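Local coordinates for protein caprin-2 (Danio rerio, PDB 4OUS) that probably contributes to canonical Wnt signalling through a C1q domain that assembles as a trimer and binds calcium, at residues F8-T13 with D36-G41; F55-L60 with V78-Y83; V66-N71 with E92-H97. The protein carries 1 engineered substitution. One frame throughout, in Å; residues are numbered along the deposited sequence.

Interaction 1 of 3, residues F8-T13 with D36-G41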
ATOM      1  N   PHE A   8     -11.690  -6.303   7.598  1.00  7.21           N
ATOM      2  CA  PHE A   8     -12.085  -7.079   6.436  1.00  6.52           C
ATOM      3  C   PHE A   8     -10.971  -7.054   5.410  1.00  6.39           C
ATOM      4  O   PHE A   8     -10.153  -6.123   5.372  1.00  6.43           O
ATOM      5  CB  PHE A   8     -13.395  -6.568   5.814  1.00  7.37           C
ATOM      6  CG  PHE A   8     -13.271  -5.230   5.153  1.00  7.05           C
ATOM      7  CD1 PHE A   8     -12.998  -5.124   3.800  1.00  8.23           C
ATOM      8  CD2 PHE A   8     -13.425  -4.071   5.890  1.00  8.01           C
ATOM      9  CE1 PHE A   8     -12.867  -3.881   3.205  1.00  8.55           C
ATOM     10  CE2 PHE A   8     -13.307  -2.833   5.301  1.00  9.07           C
ATOM     11  CZ  PHE A   8     -13.025  -2.739   3.956  1.00  9.56           C
ATOM     12  N   SER A   9     -10.958  -8.074   4.563  1.00  5.87           N
ATOM     13  CA  SER A   9     -10.004  -8.131   3.478  1.00  6.30           C
ATOM     14  C   SER A   9     -10.687  -8.847   2.330  1.00  5.34           C
ATOM     15  O   SER A   9     -10.988 -10.041   2.429  1.00  6.60           O
ATOM     16  CB  SER A   9      -8.729  -8.833   3.928  1.00  7.40           C
ATOM     17  OG  SER A   9      -7.679  -8.598   3.014  1.00  9.55           O
ATOM     18  N   ALA A  10     -10.968  -8.096   1.269  1.00  5.74           N
ATOM     19  CA  ALA A  10     -11.800  -8.557   0.174  1.00  5.93           C
ATOM     20  C   ALA A  10     -11.029  -8.580  -1.134  1.00  6.18           C
ATOM     21  O   ALA A  10     -10.025  -7.871  -1.293  1.00  6.63           O
ATOM     22  CB  ALA A  10     -13.027  -7.676   0.041  1.00  7.87           C
ATOM     23  N   ALA A  11     -11.515  -9.380  -2.075  1.00  6.05           N
ATOM     24  CA  ALA A  11     -10.915  -9.448  -3.395  1.00  5.91           C
ATOM     25  C   ALA A  11     -11.995  -9.668  -4.435  1.00  6.06           C
ATOM     26  O   ALA A  11     -13.063 -10.224  -4.143  1.00  7.35           O
ATOM     27  CB  ALA A  11      -9.879 -10.551  -3.471  1.00  7.51           C
ATOM     28  N   ARG A  12     -11.710  -9.241  -5.658  1.00  6.41           N
ATOM     29  CA  ARG A  12     -12.632  -9.470  -6.747  1.00  7.90           C
ATOM     30  C   ARG A  12     -12.071 -10.517  -7.689  1.00  8.14           C
ATOM     31  O   ARG A  12     -10.942 -10.389  -8.181  1.00 10.78           O
ATOM     32  CB  ARG A  12     -12.926  -8.175  -7.486  1.00 16.44           C
ATOM     33  CG  ARG A  12     -14.372  -8.104  -7.905  1.00 23.96           C
ATOM     34  CD  ARG A  12     -14.591  -7.032  -8.916  1.00 19.32           C
ATOM     35  NE  ARG A  12     -15.545  -7.468  -9.922  1.00 12.89           N
ATOM     36  CZ  ARG A  12     -16.845  -7.202  -9.891  1.00 11.69           C
ATOM     37  NH1 ARG A  12     -17.358  -6.497  -8.889  1.00 13.80           N
ATOM     38  NH2 ARG A  12     -17.628  -7.634 -10.873  1.00 14.76           N
ATOM     39  N   THR A  13     -12.857 -11.563  -7.936  1.00  8.52           N
ATOM     40  CA  THR A  13     -12.350 -12.697  -8.702  1.00  9.24           C
ATOM     41  C   THR A  13     -12.957 -12.802 -10.094  1.00  8.44           C
ATOM     42  O   THR A  13     -12.671 -13.749 -10.823  1.00 10.58           O
ATOM     43  CB  THR A  13     -12.570 -14.035  -7.960  1.00 11.31           C
ATOM     44  OG1 THR A  13     -13.971 -14.310  -7.856  1.00 11.30           O
ATOM     45  CG2 THR A  13     -11.946 -14.000  -6.576  1.00 14.64           C
ATOM     46  N   ASP A  36     -18.313  -8.525  10.865  1.00  8.94           N
ATOM     47  CA  ASP A  36     -19.380  -8.703   9.876  1.00  9.49           C
ATOM     48  C   ASP A  36     -19.826  -7.409   9.216  1.00  9.39           C
ATOM     49  O   ASP A  36     -20.988  -7.283   8.826  1.00 13.42           O
ATOM     50  CB  ASP A  36     -20.608  -9.368  10.506  1.00 10.88           C
ATOM     51  CG  ASP A  36     -20.272 -10.644  11.215  1.00 16.74           C
ATOM     52  OD1 ASP A  36     -20.152 -11.680  10.527  1.00 17.51           O
ATOM     53  OD2 ASP A  36     -20.131 -10.612  12.456  1.00 20.02           O
ATOM     54  N   MET A  37     -18.923  -6.453   9.072  1.00  8.12           N
ATOM     55  CA  MET A  37     -19.327  -5.130   8.617  1.00  9.09           C
ATOM     56  C   MET A  37     -19.069  -4.852   7.132  1.00  8.15           C
ATOM     57  O   MET A  37     -19.495  -3.809   6.625  1.00  9.95           O
ATOM     58  CB  MET A  37     -18.641  -4.059   9.474  1.00  9.30           C
ATOM     59  CG  MET A  37     -18.938  -4.126  10.978  1.00 12.57           C
ATOM     60  SD  MET A  37     -20.659  -4.375  11.431  1.00 18.00           S
ATOM     61  CE  MET A  37     -21.361  -2.994  10.600  1.00 11.74           C
ATOM     62  N   PHE A  38     -18.387  -5.756   6.429  1.00  7.76           N
ATOM     63  CA  PHE A  38     -18.261  -5.613   4.984  1.00  7.59           C
ATOM     64  C   PHE A  38     -19.373  -6.378   4.287  1.00  8.11           C
ATOM     65  O   PHE A  38     -19.654  -7.525   4.637  1.00  9.77           O
ATOM     66  CB  PHE A  38     -16.907  -6.106   4.481  1.00  8.49           C
ATOM     67  CG  PHE A  38     -16.661  -5.791   3.033  1.00  7.85           C
ATOM     68  CD1 PHE A  38     -16.279  -4.516   2.653  1.00  8.59           C
ATOM     69  CD2 PHE A  38     -16.832  -6.753   2.050  1.00  8.44           C
ATOM     70  CE1 PHE A  38     -16.053  -4.209   1.328  1.00  9.41           C
ATOM     71  CE2 PHE A  38     -16.596  -6.453   0.715  1.00  8.83           C
ATOM     72  CZ  PHE A  38     -16.210  -5.178   0.357  1.00  8.76           C
ATOM     73  N   ASP A  39     -19.998  -5.735   3.306  1.00  7.84           N
ATOM     74  CA  ASP A  39     -21.045  -6.339   2.493  1.00  9.75           C
ATOM     75  C   ASP A  39     -20.537  -6.579   1.075  1.00  9.01           C
ATOM     76  O   ASP A  39     -20.252  -5.631   0.346  1.00  9.72           O
ATOM     77  CB  ASP A  39     -22.277  -5.440   2.476  1.00  9.90           C
ATOM     78  CG  ASP A  39     -23.399  -6.013   1.643  1.00 12.18           C
ATOM     79  OD1 ASP A  39     -24.003  -7.013   2.079  1.00 17.10           O
ATOM     80  OD2 ASP A  39     -23.680  -5.467   0.557  1.00 16.76           O
ATOM     81  N   THR A  40     -20.419  -7.843   0.680  1.00  9.97           N
ATOM     82  CA  THR A  40     -19.807  -8.170  -0.605  1.00  9.91           C
ATOM     83  C   THR A  40     -20.578  -7.635  -1.811  1.00 11.11           C
ATOM     84  O   THR A  40     -19.974  -7.186  -2.783  1.00 13.75           O
ATOM     85  CB  THR A  40     -19.649  -9.691  -0.778  1.00 11.68           C
ATOM     86  OG1 THR A  40     -20.922 -10.330  -0.633  1.00 14.50           O
ATOM     87  CG2 THR A  40     -18.678 -10.247   0.241  1.00 12.62           C
ATOM     88  N   GLY A  41     -21.905  -7.688  -1.752  1.00 12.49           N
ATOM     89  CA  GLY A  41     -22.734  -7.294  -2.881  1.00 15.75           C
ATOM     90  C   GLY A  41     -22.684  -5.817  -3.216  1.00 13.99           C
ATOM     91  O   GLY A  41     -22.716  -5.428  -4.387  1.00 15.74           O
TER

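Interaction 2 of 3, residues F55-L60 with V78-Y83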
ATOM      1  N   PHE A  55      -7.760   2.045   5.727  1.00  5.68           N
ATOM      2  CA  PHE A  55      -8.181   1.388   4.488  1.00  5.62           C
ATOM      3  C   PHE A  55      -7.032   1.324   3.506  1.00  5.12           C
ATOM      4  O   PHE A  55      -6.231   2.251   3.432  1.00  5.83           O
ATOM      5  CB  PHE A  55      -9.357   2.129   3.852  1.00  6.08           C
ATOM      6  CG  PHE A  55     -10.560   2.151   4.723  1.00  5.90           C
ATOM      7  CD1 PHE A  55     -10.783   3.210   5.590  1.00  6.75           C
ATOM      8  CD2 PHE A  55     -11.431   1.076   4.741  1.00  6.37           C
ATOM      9  CE1 PHE A  55     -11.869   3.210   6.441  1.00  6.70           C
ATOM     10  CE2 PHE A  55     -12.514   1.070   5.586  1.00  7.13           C
ATOM     11  CZ  PHE A  55     -12.737   2.138   6.442  1.00  6.69           C
ATOM     12  N   ILE A  56      -6.963   0.237   2.743  1.00  5.57           N
ATOM     13  CA  ILE A  56      -5.958   0.054   1.703  1.00  5.28           C
ATOM     14  C   ILE A  56      -6.643  -0.613   0.510  1.00  5.13           C
ATOM     15  O   ILE A  56      -7.506  -1.484   0.695  1.00  5.59           O
ATOM     16  CB  ILE A  56      -4.769  -0.828   2.182  1.00  6.70           C
ATOM     17  CG1 ILE A  56      -4.244  -0.401   3.555  1.00  9.13           C
ATOM     18  CG2 ILE A  56      -3.653  -0.844   1.142  1.00  7.95           C
ATOM     19  CD1 ILE A  56      -3.160  -1.314   4.106  1.00 12.09           C
ATOM     20  N   PHE A  57      -6.278  -0.240  -0.714  1.00  4.94           N
ATOM     21  CA  PHE A  57      -6.804  -0.935  -1.879  1.00  4.94           C
ATOM     22  C   PHE A  57      -5.770  -0.992  -2.987  1.00  4.61           C
ATOM     23  O   PHE A  57      -4.914  -0.112  -3.102  1.00  4.90           O
ATOM     24  CB  PHE A  57      -8.107  -0.289  -2.382  1.00  6.01           C
ATOM     25  CG  PHE A  57      -7.958   1.115  -2.900  1.00  5.96           C
ATOM     26  CD1 PHE A  57      -7.673   1.347  -4.238  1.00  7.30           C
ATOM     27  CD2 PHE A  57      -8.147   2.205  -2.068  1.00  7.82           C
ATOM     28  CE1 PHE A  57      -7.556   2.640  -4.732  1.00  8.71           C
ATOM     29  CE2 PHE A  57      -8.030   3.498  -2.565  1.00  9.32           C
ATOM     30  CZ  PHE A  57      -7.741   3.709  -3.894  1.00  9.78           C
ATOM     31  N   HIS A  58      -5.874  -2.041  -3.800  1.00  4.76           N
ATOM     32  CA  HIS A  58      -5.025  -2.279  -4.958  1.00  5.33           C
ATOM     33  C   HIS A  58      -5.922  -2.813  -6.058  1.00  5.36           C
ATOM     34  O   HIS A  58      -6.473  -3.905  -5.895  1.00  6.62           O
ATOM     35  CB  HIS A  58      -3.928  -3.304  -4.651  1.00  6.48           C
ATOM     36  CG  HIS A  58      -2.857  -2.803  -3.739  1.00  6.12           C
ATOM     37  ND1 HIS A  58      -2.951  -2.837  -2.364  1.00  6.91           N
ATOM     38  CD2 HIS A  58      -1.653  -2.261  -4.027  1.00  7.39           C
ATOM     39  CE1 HIS A  58      -1.845  -2.329  -1.846  1.00  8.04           C
ATOM     40  NE2 HIS A  58      -1.040  -1.977  -2.832  1.00  8.89           N
ATOM     41  N   ILE A  59      -6.081  -2.081  -7.157  1.00  5.50           N
ATOM     42  CA  ILE A  59      -7.014  -2.493  -8.199  1.00  5.84           C
ATOM     43  C   ILE A  59      -6.281  -2.625  -9.533  1.00  5.39           C
ATOM     44  O   ILE A  59      -5.691  -1.661 -10.013  1.00  6.30           O
ATOM     45  CB  ILE A  59      -8.179  -1.491  -8.334  1.00  6.82           C
ATOM     46  CG1 ILE A  59      -8.879  -1.248  -6.981  1.00  7.53           C
ATOM     47  CG2 ILE A  59      -9.160  -1.960  -9.390  1.00  7.22           C
ATOM     48  CD1 ILE A  59      -9.571  -2.451  -6.390  1.00  8.01           C
ATOM     49  N   LEU A  60      -6.309  -3.815 -10.126  1.00  5.71           N
ATOM     50  CA  LEU A  60      -5.656  -4.052 -11.408  1.00  5.95           C
ATOM     51  C   LEU A  60      -6.635  -3.758 -12.538  1.00  5.89           C
ATOM     52  O   LEU A  60      -7.762  -4.266 -12.523  1.00  6.65           O
ATOM     53  CB  LEU A  60      -5.160  -5.497 -11.499  1.00  6.89           C
ATOM     54  CG  LEU A  60      -4.234  -5.811 -12.674  1.00  7.23           C
ATOM     55  CD1 LEU A  60      -2.857  -5.204 -12.444  1.00 10.18           C
ATOM     56  CD2 LEU A  60      -4.135  -7.313 -12.915  1.00  9.54           C
ATOM     57  N   VAL A  78     -15.557  11.849  -1.949  1.00  7.33           N
ATOM     58  CA  VAL A  78     -14.255  11.324  -2.334  1.00  7.34           C
ATOM     59  C   VAL A  78     -13.222  11.650  -1.259  1.00  6.75           C
ATOM     60  O   VAL A  78     -13.002  12.820  -0.935  1.00  8.80           O
ATOM     61  CB  VAL A  78     -13.794  11.904  -3.690  1.00  7.85           C
ATOM     62  CG1 VAL A  78     -12.349  11.507  -3.992  1.00  8.61           C
ATOM     63  CG2 VAL A  78     -14.724  11.464  -4.808  1.00  9.05           C
ATOM     64  N   MET A  79     -12.588  10.620  -0.709  1.00  6.91           N
ATOM     65  CA  MET A  79     -11.579  10.818   0.328  1.00  7.06           C
ATOM     66  C   MET A  79     -10.159  10.770  -0.233  1.00  6.27           C
ATOM     67  O   MET A  79      -9.366  11.677   0.028  1.00  7.78           O
ATOM     68  CB  MET A  79     -11.756   9.792   1.442  1.00  7.89           C
ATOM     69  CG  MET A  79     -13.172   9.788   2.037  1.00  9.39           C
ATOM     70  SD  MET A  79     -13.864  11.397   2.537  1.00 11.20           S
ATOM     71  CE  MET A  79     -12.902  11.714   4.014  1.00 21.58           C
ATOM     72  N   VAL A  80      -9.829   9.721  -0.988  1.00  6.20           N
ATOM     73  CA  VAL A  80      -8.586   9.667  -1.756  1.00  5.94           C
ATOM     74  C   VAL A  80      -8.893   8.989  -3.079  1.00  5.74           C
ATOM     75  O   VAL A  80      -9.926   8.327  -3.215  1.00  6.54           O
ATOM     76  CB  VAL A  80      -7.433   8.904  -1.027  1.00  6.34           C
ATOM     77  CG1 VAL A  80      -7.079   9.552   0.303  1.00  7.49           C
ATOM     78  CG2 VAL A  80      -7.757   7.424  -0.842  1.00  7.50           C
ATOM     79  N   SER A  81      -8.000   9.147  -4.052  1.00  5.48           N
ATOM     80  CA  SER A  81      -8.208   8.565  -5.368  1.00  5.86           C
ATOM     81  C   SER A  81      -6.946   7.902  -5.896  1.00  5.38           C
ATOM     82  O   SER A  81      -5.845   8.119  -5.382  1.00  6.00           O
ATOM     83  CB  SER A  81      -8.672   9.634  -6.358  1.00  6.59           C
ATOM     84  OG  SER A  81      -9.850  10.281  -5.901  1.00  6.76           O
ATOM     85  N   ALA A  82      -7.120   7.089  -6.931  1.00  5.75           N
ATOM     86  CA  ALA A  82      -5.996   6.432  -7.576  1.00  6.01           C
ATOM     87  C   ALA A  82      -6.220   6.382  -9.075  1.00  5.31           C
ATOM     88  O   ALA A  82      -7.353   6.308  -9.545  1.00  6.15           O
ATOM     89  CB  ALA A  82      -5.794   5.029  -7.022  1.00  7.17           C
ATOM     90  N   TYR A  83      -5.115   6.408  -9.808  1.00  6.63           N
ATOM     91  CA  TYR A  83      -5.104   6.401 -11.265  1.00  6.72           C
ATOM     92  C   TYR A  83      -4.147   5.341 -11.753  1.00  6.57           C
ATOM     93  O   TYR A  83      -3.069   5.176 -11.170  1.00  8.07           O
ATOM     94  CB  TYR A  83      -4.665   7.766 -11.796  1.00  8.30           C
ATOM     95  CG  TYR A  83      -4.437   7.847 -13.293  1.00  8.32           C
ATOM     96  CD1 TYR A  83      -5.465   8.216 -14.145  1.00  8.81           C
ATOM     97  CD2 TYR A  83      -3.193   7.568 -13.852  1.00  7.71           C
ATOM     98  CE1 TYR A  83      -5.269   8.313 -15.512  1.00  9.92           C
ATOM     99  CE2 TYR A  83      -2.985   7.657 -15.226  1.00  8.80           C
ATOM    100  CZ  TYR A  83      -4.030   8.033 -16.051  1.00  8.10           C
ATOM    101  OH  TYR A  83      -3.861   8.141 -17.418  1.00 11.07           O
TER

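Interaction 3 of 3, residues V66-N71 with E92-H97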
ATOM      1  N   VAL A  66      -8.503   2.416 -21.909  1.00 11.35           N
ATOM      2  CA  VAL A  66      -9.296   3.295 -21.063  1.00  9.32           C
ATOM      3  C   VAL A  66      -8.570   3.356 -19.728  1.00  8.37           C
ATOM      4  O   VAL A  66      -8.241   2.311 -19.162  1.00  9.01           O
ATOM      5  CB  VAL A  66     -10.736   2.776 -20.854  1.00 11.06           C
ATOM      6  CG1 VAL A  66     -11.533   3.742 -19.983  1.00 11.43           C
ATOM      7  CG2 VAL A  66     -11.434   2.543 -22.188  1.00 13.75           C
ATOM      8  N   PRO A  67      -8.292   4.561 -19.224  1.00  8.35           N
ATOM      9  CA  PRO A  67      -7.595   4.660 -17.943  1.00  8.21           C
ATOM     10  C   PRO A  67      -8.477   4.214 -16.791  1.00  7.07           C
ATOM     11  O   PRO A  67      -9.708   4.274 -16.876  1.00  8.81           O
ATOM     12  CB  PRO A  67      -7.280   6.150 -17.834  1.00  8.86           C
ATOM     13  CG  PRO A  67      -8.376   6.803 -18.624  1.00 11.42           C
ATOM     14  CD  PRO A  67      -8.568   5.888 -19.798  1.00  9.28           C
ATOM     15  N   LEU A  68      -7.834   3.783 -15.714  1.00  6.85           N
ATOM     16  CA  LEU A  68      -8.524   3.379 -14.502  1.00  6.90           C
ATOM     17  C   LEU A  68      -8.468   4.491 -13.462  1.00  5.87           C
ATOM     18  O   LEU A  68      -7.384   4.948 -13.096  1.00  7.12           O
ATOM     19  CB  LEU A  68      -7.910   2.097 -13.942  1.00  6.83           C
ATOM     20  CG  LEU A  68      -8.588   1.538 -12.694  1.00  6.54           C
ATOM     21  CD1 LEU A  68      -9.985   1.046 -13.024  1.00  9.97           C
ATOM     22  CD2 LEU A  68      -7.772   0.426 -12.052  1.00  7.62           C
ATOM     23  N   TYR A  69      -9.637   4.929 -13.004  1.00  6.05           N
ATOM     24  CA  TYR A  69      -9.774   5.899 -11.921  1.00  6.35           C
ATOM     25  C   TYR A  69     -10.611   5.273 -10.817  1.00  5.81           C
ATOM     26  O   TYR A  69     -11.754   4.870 -11.071  1.00  6.56           O
ATOM     27  CB  TYR A  69     -10.478   7.167 -12.393  1.00  6.80           C
ATOM     28  CG  TYR A  69      -9.722   8.103 -13.299  1.00  7.36           C
ATOM     29  CD1 TYR A  69      -9.164   9.273 -12.791  1.00  9.06           C
ATOM     30  CD2 TYR A  69      -9.607   7.860 -14.667  1.00  7.66           C
ATOM     31  CE1 TYR A  69      -8.501  10.163 -13.607  1.00 10.99           C
ATOM     32  CE2 TYR A  69      -8.946   8.753 -15.494  1.00  9.13           C
ATOM     33  CZ  TYR A  69      -8.395   9.901 -14.957  1.00  9.66           C
ATOM     34  OH  TYR A  69      -7.726  10.795 -15.767  1.00 13.31           O
ATOM     35  N   ILE A  70     -10.059   5.217  -9.610  1.00  5.95           N
ATOM     36  CA  ILE A  70     -10.739   4.683  -8.438  1.00  5.59           C
ATOM     37  C   ILE A  70     -10.849   5.768  -7.379  1.00  5.91           C
ATOM     38  O   ILE A  70      -9.874   6.487  -7.134  1.00  6.53           O
ATOM     39  CB  ILE A  70      -9.963   3.489  -7.827  1.00  6.31           C
ATOM     40  CG1 ILE A  70      -9.719   2.381  -8.851  1.00  7.90           C
ATOM     41  CG2 ILE A  70     -10.666   2.951  -6.594  1.00  7.63           C
ATOM     42  CD1 ILE A  70     -10.971   1.681  -9.308  1.00  9.56           C
ATOM     43  N   ASN A  71     -12.010   5.878  -6.736  1.00  5.80           N
ATOM     44  CA  ASN A  71     -12.158   6.740  -5.564  1.00  6.10           C
ATOM     45  C   ASN A  71     -12.477   5.911  -4.329  1.00  5.38           C
ATOM     46  O   ASN A  71     -13.371   5.058  -4.369  1.00  6.54           O
ATOM     47  CB  ASN A  71     -13.286   7.767  -5.731  1.00  6.79           C
ATOM     48  CG  ASN A  71     -13.241   8.501  -7.050  1.00  6.73           C
ATOM     49  OD1 ASN A  71     -14.134   8.334  -7.890  1.00  8.26           O
ATOM     50  ND2 ASN A  71     -12.225   9.338  -7.235  1.00  7.25           N
ATOM     51  N   GLU A  92      -2.217  -2.486 -15.260  1.00  8.16           N
ATOM     52  CA  GLU A  92      -1.628  -1.477 -14.402  1.00  7.74           C
ATOM     53  C   GLU A  92      -2.460  -1.433 -13.137  1.00  6.91           C
ATOM     54  O   GLU A  92      -3.620  -1.844 -13.157  1.00  7.99           O
ATOM     55  CB  GLU A  92      -1.608  -0.096 -15.056  1.00  8.84           C
ATOM     56  CG  GLU A  92      -0.254   0.511 -15.385  1.00 11.34           C
ATOM     57  CD  GLU A  92       0.540   0.911 -14.134  1.00 10.85           C
ATOM     58  OE1 GLU A  92       0.334   0.343 -13.038  1.00 10.28           O
ATOM     59  OE2 GLU A  92       1.278   1.914 -14.215  1.00 10.79           O
ATOM     60  N   THR A  93      -1.897  -0.907 -12.056  1.00  7.04           N
ATOM     61  CA  THR A  93      -2.526  -0.991 -10.746  1.00  6.92           C
ATOM     62  C   THR A  93      -2.792   0.387 -10.167  1.00  5.87           C
ATOM     63  O   THR A  93      -1.881   1.218 -10.075  1.00  7.67           O
ATOM     64  CB  THR A  93      -1.650  -1.803  -9.779  1.00  8.39           C
ATOM     65  OG1 THR A  93      -1.322  -3.055 -10.391  1.00 10.17           O
ATOM     66  CG2 THR A  93      -2.363  -2.053  -8.459  1.00 10.40           C
ATOM     67  N   ALA A  94      -4.042   0.618  -9.777  1.00  5.95           N
ATOM     68  CA  ALA A  94      -4.461   1.828  -9.081  1.00  6.09           C
ATOM     69  C   ALA A  94      -4.581   1.510  -7.600  1.00  5.63           C
ATOM     70  O   ALA A  94      -5.384   0.644  -7.213  1.00  7.46           O
ATOM     71  CB  ALA A  94      -5.786   2.336  -9.637  1.00  7.23           C
ATOM     72  N   SER A  95      -3.799   2.191  -6.764  1.00  5.54           N
ATOM     73  CA  SER A  95      -3.779   1.896  -5.338  0.61  5.60           C
ATOM     74  C   SER A  95      -3.708   3.162  -4.506  1.00  4.89           C
ATOM     75  O   SER A  95      -3.174   4.186  -4.953  1.00  5.79           O
ATOM     76  CB  SER A  95      -2.600   0.975  -4.993  0.61  6.58           C
ATOM     77  OG  SER A  95      -1.355   1.606  -5.234  0.61  8.73           O
ATOM     78  N   ASN A  96      -4.257   3.087  -3.303  1.00  5.16           N
ATOM     79  CA  ASN A  96      -4.084   4.145  -2.323  1.00  5.03           C
ATOM     80  C   ASN A  96      -4.465   3.597  -0.947  1.00  5.02           C
ATOM     81  O   ASN A  96      -4.712   2.393  -0.781  1.00  5.93           O
ATOM     82  CB  ASN A  96      -4.891   5.401  -2.680  1.00  5.15           C
ATOM     83  CG  ASN A  96      -4.176   6.684  -2.273  1.00  5.43           C
ATOM     84  OD1 ASN A  96      -3.473   6.718  -1.259  1.00  5.83           O
ATOM     85  ND2 ASN A  96      -4.357   7.746  -3.048  1.00  6.97           N
ATOM     86  N   HIS A  97      -4.496   4.485   0.032  1.00  5.83           N
ATOM     87  CA  HIS A  97      -4.765   4.126   1.407  1.00  5.68           C
ATOM     88  C   HIS A  97      -5.333   5.365   2.094  1.00  5.68           C
ATOM     89  O   HIS A  97      -5.209   6.479   1.569  1.00  6.33           O
ATOM     90  CB  HIS A  97      -3.478   3.703   2.100  1.00  6.48           C
ATOM     91  CG  HIS A  97      -2.622   4.880   2.422  1.00  7.15           C
ATOM     92  ND1 HIS A  97      -1.798   5.488   1.499  1.00  7.28           N
ATOM     93  CD2 HIS A  97      -2.571   5.645   3.536  1.00  7.92           C
ATOM     94  CE1 HIS A  97      -1.242   6.553   2.051  1.00  8.28           C
ATOM     95  NE2 HIS A  97      -1.699   6.674   3.284  1.00  8.82           N
TER

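Interaction 1 of 3, residues F8-T13 with D36-G41
The rings of F8 and F38 pack against each other between the two sheets of a C1q-type jelly-roll sandwich, and this aromatic pair carries most of a contact that has no hydrogen bond across it. F8 belongs to strand 7-12, which lies inside one sheet; F38 sits on the short, weakly bonded strand 38-39 of the other.

The aromatic part is an offset stack. The ring centroids are 4.6 Å apart and the planes are turned by only 16°, so the overlap is rim over rim rather than centre over centre. F38 CD1 lies over one face of the F8 ring, displaced toward its rim, and comes within 3.5 Å of F8 CE1. The two side chains approach at about a right angle although their rings end up almost parallel. The first torsions differ: chi1 of 69° places F8 CG between its backbone N and carbonyl carbon, whereas F38 CG lies anti to N (-172°). Further aromatic packing comes from F127, edge-to-face with F8, and from F45, whose ring also meets it.

The aliphatic part is smaller. A10, two residues along on the same side of the strand as F8, brings its CB to 3.8 Å from F38 CE2, an oblique approach to the ring. Beyond this point the segments diverge: the CA atoms of F8 and F38 are 6.5 Å apart, those of A10 and T40 8.1 Å.

Polar interactions all lead out of the pair. The amide of F38 is bonded to N33 OD1, which ties down the backbone carrying the ring. S9 turns the other way, where its OG is hydrogen-bonded to S128 OG and to the backbone N of V99 of the second subunit.

Interaction 2 of 3, residues F55-L60 with V78-Y83
F57 reaches across the core of the sandwich and meets A82 and V80 with the edge of its ring, both methyl groups lying near the ring plane. The tight half is at A82. Its CB touches two neighbouring ring atoms, standing 3.7 Å from F57 CE1 and 3.9 Å from F57 CZ. On the other flank the fit is looser, with V80 CG2 4.3 Å from F57 CE2. A chi1 of 65° sets F57 CG between its own backbone N and carbonyl carbon and sends the ring toward strand 77-84.

The looser flank is buried too: the third subunit lies along strand 77-84, with its T126 packing on V80. S81 points away from F57, and its OG is hydrogen-bonded to N71 ND2 and to the backbone O of W122 of the third subunit. M79 and V80 form a classic beta bulge, a local break in the regular alternation of the strand just where it passes F57.

F57 projects from strand 51-60 and packs among side chains of the facing sheet, I70 of strand 68-74 and L110 of strand 107-114 as well as those of strand 77-84, with N96 of the neighbouring strand 93-102 beside it.

Interaction 3 of 3, residues V66-N71 with E92-H97
A94 presents its methyl group to two aliphatic side chains of the facing sheet, L68 and I70, and these touches make up the first shell. A94 CB is 3.7 Å from L68 CD2 and 4.0 Å from I70 CG1. L68 carries its CG anti to the backbone N (chi1 -178°), an extended pose that brings one branch tip to the alanine, while I70 offers the side of its longer branch.

One shell out, polar side chains fold back on the strand that bears A94. E92 OE1 accepts the amide of T93 at 2.7 Å, on the anti side of the carboxylate and 25° out of its plane. The other oxygen, E92 OE2, binds the calcium ion together with E92 OE2 of each of the two other subunits, so one carboxylate holds both the T93 amide and the metal. Four residues on, N96 OD1 takes the amide of H97 at 2.8 Å, from well to the side of the C=O direction (99°), and also bonds T126 OG1 of the third subunit.

Within this chain strand 93-102 is the outermost of its sheet, beside 51-60, and A94 packs from there onto strand 68-74 and onto A82 of strand 77-84.

Overall arrangement
All three contacts join the two sheets of one sandwich. Interactions 2 and 3 are nearly one unit: their centres lie about 6 Å apart, their segments alternate along the chain, and probable hydrogen bonds connect them, from I59 N to A94 O and from N96 ND2 to S81 O, each 2.8 Å. Interaction 1 lies farther along the core, its centre about 15 Å from that of interaction 2, yet F8 CE2 still packs 4.0 Å from F55 CE2. It does not touch interaction 3, which lies across the centre of the chain. The calcium ion is at the interaction 3 end, about 9 Å from the side chain of A94 and about 10 Å from that of A82.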